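Local coordinates for TonB-dependent siderophore receptor (Pseudomonas aeruginosa 39016, PDB 5NEC), which probably imports ferric siderophores, and drugs conjugated to siderophores, across the outer membrane with energy passed on by TonB, at residues V263-R274 against T404-W415. Numbering follows the deposited sequence.
Sequences VDRGNFYGLTGR and TSLENPNPHDPW
Arg-274 lies across one face of the Trp-415 indole, its CD 3.5 Å from the centroid of the six-membered ring in a CH-pi contact. A bend at chi3 (81°) carries the guanidinium over the five-membered ring, a cation-pi contact with the planes 70° apart, so that NH1 meets the indole face, 3.5 Å from Trp-415 CE2. Arg-274 NH2 hydrogen-bonds to Thr-314 OG1, and Trp-415 NE1 to Asn-402 OD1. Leu-271 touches both, its CD1 3.7 Å from Trp-415 CB and over a face of the Arg-274 guanidinium.

The compact, apolar ring of Pro-411 suits packing on an aromatic, its CB 3.7 Å from Phe-268 CD2. Thr-272 N (3.0 Å) and, from the same face, OG1 both donate to Pro-411 O, and a water bridges that oxygen to Asp-413 O and Gly-273 N.

Farther along, Tyr-269 reaches past Pro-409 with a long, flat side chain and donates a hydrogen bond (2.6 Å) from OH to Leu-406 O, in the carbonyl plane on a lone pair. Asn-267, a short amide able to supply an N-H, donates from ND2 to Glu-407 O (3.1 Å), above the Glu-407 carbonyl plane.

Two beta-barrel-domain loops are thus joined, one leading into strand 276-291, the other leaving strand 403-405, which pairs with strand 327-354, whose Arg-330 hydrogen-bonds to Tyr-269 O and salt-bridges Asp-413.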
loop_
_atom_site.group_PDB
_atom_site.type_symbol
_atom_site.label_atom_id
_atom_site.label_comp_id
_atom_site.label_asym_id
_atom_site.label_seq_id
_atom_site.Cartn_x
_atom_site.Cartn_y
_atom_site.Cartn_z
ATOM N N VAL A 263 -13.457 25.260 -2.528
ATOM C CA VAL A 263 -14.824 25.264 -2.027
ATOM C C VAL A 263 -14.778 24.926 -0.541
ATOM O O VAL A 263 -13.712 24.676 0.012
ATOM C CB VAL A 263 -15.707 24.244 -2.789
ATOM C CG1 VAL A 263 -15.866 24.648 -4.260
ATOM C CG2 VAL A 263 -15.169 22.817 -2.684
ATOM N N ASP A 264 -15.919 24.927 0.132
ATOM C CA ASP A 264 -15.927 24.604 1.556
ATOM C C ASP A 264 -15.320 23.214 1.790
ATOM O O ASP A 264 -15.440 22.309 0.953
ATOM C CB ASP A 264 -17.340 24.688 2.122
ATOM C CG ASP A 264 -17.826 26.134 2.283
ATOM O OD1 ASP A 264 -17.063 27.101 1.993
ATOM O OD2 ASP A 264 -18.984 26.310 2.718
ATOM N N ARG A 265 -14.644 23.069 2.919
ATOM C CA ARG A 265 -13.879 21.868 3.227
ATOM C C ARG A 265 -14.690 20.565 3.088
ATOM O O ARG A 265 -14.207 19.606 2.497
ATOM C CB ARG A 265 -13.304 21.980 4.635
ATOM C CG ARG A 265 -12.293 20.890 4.996
ATOM C CD ARG A 265 -12.102 20.788 6.512
ATOM N NE ARG A 265 -11.385 21.944 7.011
ATOM C CZ ARG A 265 -10.059 22.121 6.935
ATOM N NH1 ARG A 265 -9.236 21.199 6.386
ATOM N NH2 ARG A 265 -9.545 23.247 7.419
ATOM N N GLY A 266 -15.923 20.571 3.597
ATOM C CA GLY A 266 -16.782 19.386 3.688
ATOM C C GLY A 266 -17.532 18.980 2.431
ATOM O O GLY A 266 -18.130 17.900 2.407
ATOM N N ASN A 267 -17.507 19.806 1.382
ATOM C CA ASN A 267 -18.316 19.545 0.191
ATOM C C ASN A 267 -18.148 18.109 -0.339
ATOM O O ASN A 267 -17.038 17.667 -0.666
ATOM C CB ASN A 267 -17.959 20.507 -0.940
ATOM C CG ASN A 267 -18.581 21.887 -0.783
ATOM O OD1 ASN A 267 -19.050 22.256 0.279
ATOM N ND2 ASN A 267 -18.588 22.652 -1.870
ATOM N N PHE A 268 -19.277 17.422 -0.443
ATOM C CA PHE A 268 -19.397 16.093 -1.004
ATOM C C PHE A 268 -20.415 16.154 -2.161
ATOM O O PHE A 268 -21.568 16.556 -1.980
ATOM C CB PHE A 268 -19.828 15.143 0.141
ATOM C CG PHE A 268 -20.185 13.753 -0.298
ATOM C CD1 PHE A 268 -19.308 13.003 -1.072
ATOM C CD2 PHE A 268 -21.395 13.188 0.073
ATOM C CE1 PHE A 268 -19.637 11.726 -1.488
ATOM C CE2 PHE A 268 -21.729 11.908 -0.334
ATOM C CZ PHE A 268 -20.845 11.176 -1.109
ATOM N N TYR A 269 -19.984 15.766 -3.352
ATOM C CA TYR A 269 -20.838 15.831 -4.547
ATOM C C TYR A 269 -21.615 14.535 -4.838
ATOM O O TYR A 269 -22.413 14.491 -5.773
ATOM C CB TYR A 269 -20.003 16.272 -5.768
ATOM C CG TYR A 269 -19.428 17.643 -5.514
ATOM C CD1 TYR A 269 -20.225 18.795 -5.641
ATOM C CD2 TYR A 269 -18.132 17.792 -5.030
ATOM C CE1 TYR A 269 -19.721 20.053 -5.352
ATOM C CE2 TYR A 269 -17.628 19.054 -4.741
ATOM C CZ TYR A 269 -18.437 20.173 -4.912
ATOM O OH TYR A 269 -17.943 21.403 -4.629
ATOM N N GLY A 270 -21.404 13.502 -4.023
ATOM C CA GLY A 270 -22.109 12.238 -4.184
ATOM C C GLY A 270 -23.474 12.226 -3.518
ATOM O O GLY A 270 -23.970 13.256 -3.052
ATOM N N LEU A 271 -24.057 11.032 -3.468
ATOM C CA LEU A 271 -25.441 10.820 -3.106
ATOM C C LEU A 271 -25.552 9.695 -2.091
ATOM O O LEU A 271 -25.282 8.535 -2.407
ATOM C CB LEU A 271 -26.223 10.422 -4.336
ATOM C CG LEU A 271 -26.437 11.530 -5.356
ATOM C CD1 LEU A 271 -26.853 10.934 -6.710
ATOM C CD2 LEU A 271 -27.451 12.535 -4.840
ATOM N N THR A 272 -25.970 10.035 -0.879
ATOM C CA THR A 272 -26.177 9.043 0.181
ATOM C C THR A 272 -27.241 8.008 -0.166
ATOM O O THR A 272 -27.143 6.879 0.275
ATOM C CB THR A 272 -26.526 9.700 1.533
ATOM O OG1 THR A 272 -27.600 10.632 1.359
ATOM C CG2 THR A 272 -25.327 10.422 2.064
ATOM N N GLY A 273 -28.234 8.386 -0.966
ATOM C CA GLY A 273 -29.256 7.446 -1.432
ATOM C C GLY A 273 -28.819 6.490 -2.530
ATOM O O GLY A 273 -29.539 5.545 -2.813
ATOM N N ARG A 274 -27.686 6.748 -3.187
ATOM C CA ARG A 274 -27.267 5.974 -4.346
ATOM C C ARG A 274 -25.934 5.273 -4.183
ATOM O O ARG A 274 -25.794 4.120 -4.584
ATOM C CB ARG A 274 -27.206 6.867 -5.590
ATOM C CG ARG A 274 -26.645 6.170 -6.820
ATOM C CD ARG A 274 -26.617 7.047 -8.056
ATOM N NE ARG A 274 -25.469 7.941 -8.086
ATOM C CZ ARG A 274 -25.231 8.818 -9.065
ATOM N NH1 ARG A 274 -26.070 8.937 -10.097
ATOM N NH2 ARG A 274 -24.159 9.608 -9.004
ATOM N N THR A 404 -25.957 19.314 -9.310
ATOM C CA THR A 404 -25.970 19.928 -7.998
ATOM C C THR A 404 -25.171 21.230 -8.017
ATOM O O THR A 404 -24.624 21.620 -9.048
ATOM C CB THR A 404 -25.431 18.957 -6.916
ATOM O OG1 THR A 404 -25.687 19.498 -5.614
ATOM C CG2 THR A 404 -23.923 18.692 -7.058
ATOM N N SER A 405 -25.110 21.888 -6.862
ATOM C CA SER A 405 -24.392 23.154 -6.682
ATOM C C SER A 405 -22.915 22.930 -6.421
ATOM O O SER A 405 -22.552 22.030 -5.649
ATOM C CB SER A 405 -25.021 23.903 -5.504
ATOM O OG SER A 405 -24.171 24.890 -4.975
ATOM N N LEU A 406 -22.058 23.750 -7.046
ATOM C CA LEU A 406 -20.620 23.724 -6.770
ATOM C C LEU A 406 -20.299 24.161 -5.325
ATOM O O LEU A 406 -19.436 23.560 -4.652
ATOM C CB LEU A 406 -19.879 24.592 -7.768
ATOM C CG LEU A 406 -18.379 24.830 -7.557
ATOM C CD1 LEU A 406 -17.630 23.516 -7.733
ATOM C CD2 LEU A 406 -17.843 25.909 -8.488
ATOM N N GLU A 407 -20.975 25.202 -4.852
ATOM C CA GLU A 407 -20.708 25.747 -3.527
ATOM C C GLU A 407 -21.441 25.001 -2.435
ATOM O O GLU A 407 -20.847 24.743 -1.401
ATOM C CB GLU A 407 -21.064 27.250 -3.453
ATOM C CG GLU A 407 -20.285 28.131 -4.406
ATOM C CD GLU A 407 -18.780 28.111 -4.161
ATOM O OE1 GLU A 407 -18.324 28.171 -2.981
ATOM O OE2 GLU A 407 -18.026 28.047 -5.164
ATOM N N ASN A 408 -22.719 24.668 -2.646
ATOM C CA ASN A 408 -23.556 24.086 -1.574
ATOM C C ASN A 408 -24.339 22.848 -1.995
ATOM O O ASN A 408 -25.575 22.855 -1.992
ATOM C CB ASN A 408 -24.511 25.138 -1.019
ATOM C CG ASN A 408 -23.779 26.327 -0.435
ATOM O OD1 ASN A 408 -23.963 27.445 -0.870
ATOM N ND2 ASN A 408 -22.890 26.077 0.491
ATOM N N PRO A 409 -23.625 21.758 -2.326
ATOM C CA PRO A 409 -24.328 20.549 -2.783
ATOM C C PRO A 409 -25.114 19.895 -1.653
ATOM O O PRO A 409 -24.723 20.019 -0.491
ATOM C CB PRO A 409 -23.189 19.639 -3.218
ATOM C CG PRO A 409 -22.061 20.044 -2.320
ATOM C CD PRO A 409 -22.180 21.533 -2.185
ATOM N N ASN A 410 -26.212 19.223 -2.012
ATOM C CA ASN A 410 -27.021 18.456 -1.067
ATOM C C ASN A 410 -26.893 16.934 -1.313
ATOM O O ASN A 410 -27.510 16.389 -2.235
ATOM C CB ASN A 410 -28.488 18.854 -1.165
ATOM C CG ASN A 410 -29.352 18.109 -0.153
ATOM O OD1 ASN A 410 -28.853 17.501 0.811
ATOM N ND2 ASN A 410 -30.648 18.147 -0.369
ATOM N N PRO A 411 -26.115 16.237 -0.469
ATOM C CA PRO A 411 -25.940 14.796 -0.693
ATOM C C PRO A 411 -27.192 13.923 -0.490
ATOM O O PRO A 411 -27.206 12.771 -0.942
ATOM C CB PRO A 411 -24.862 14.396 0.308
ATOM C CG PRO A 411 -24.302 15.645 0.858
ATOM C CD PRO A 411 -25.255 16.760 0.601
ATOM N N HIS A 412 -28.207 14.454 0.185
ATOM C CA HIS A 412 -29.445 13.717 0.442
ATOM C C HIS A 412 -30.500 13.815 -0.676
ATOM O O HIS A 412 -31.544 13.194 -0.569
ATOM C CB HIS A 412 -30.065 14.183 1.749
ATOM C CG HIS A 412 -29.143 14.090 2.923
ATOM N ND1 HIS A 412 -28.792 12.888 3.506
ATOM C CD2 HIS A 412 -28.501 15.051 3.627
ATOM C CE1 HIS A 412 -27.971 13.111 4.514
ATOM N NE2 HIS A 412 -27.770 14.412 4.603
ATOM N N ASP A 413 -30.225 14.570 -1.745
ATOM C CA ASP A 413 -31.126 14.662 -2.883
ATOM C C ASP A 413 -31.670 13.277 -3.213
ATOM O O ASP A 413 -30.884 12.321 -3.341
ATOM C CB ASP A 413 -30.391 15.182 -4.123
ATOM C CG ASP A 413 -30.185 16.695 -4.115
ATOM O OD1 ASP A 413 -30.902 17.415 -3.387
ATOM O OD2 ASP A 413 -29.286 17.168 -4.858
ATOM N N PRO A 414 -33.008 13.154 -3.381
ATOM C CA PRO A 414 -33.663 11.869 -3.696
ATOM C C PRO A 414 -33.557 11.519 -5.180
ATOM O O PRO A 414 -34.576 11.417 -5.902
ATOM C CB PRO A 414 -35.114 12.122 -3.285
ATOM C CG PRO A 414 -35.320 13.571 -3.580
ATOM C CD PRO A 414 -34.001 14.247 -3.312
ATOM N N TRP A 415 -32.319 11.357 -5.637
ATOM C CA TRP A 415 -32.042 10.844 -6.982
ATOM C C TRP A 415 -32.790 9.508 -7.178
ATOM O O TRP A 415 -32.929 8.733 -6.248
ATOM C CB TRP A 415 -30.523 10.679 -7.142
ATOM C CG TRP A 415 -30.092 10.172 -8.456
ATOM C CD1 TRP A 415 -29.707 10.900 -9.531
ATOM C CD2 TRP A 415 -29.972 8.804 -8.835
ATOM N NE1 TRP A 415 -29.382 10.074 -10.574
ATOM C CE2 TRP A 415 -29.527 8.778 -10.164
ATOM C CE3 TRP A 415 -30.210 7.595 -8.179
ATOM C CZ2 TRP A 415 -29.312 7.590 -10.851
ATOM C CZ3 TRP A 415 -30.003 6.424 -8.854
ATOM C CH2 TRP A 415 -29.560 6.421 -10.181
HETATM O O HOH W 1 -29.233 11.001 -1.746
#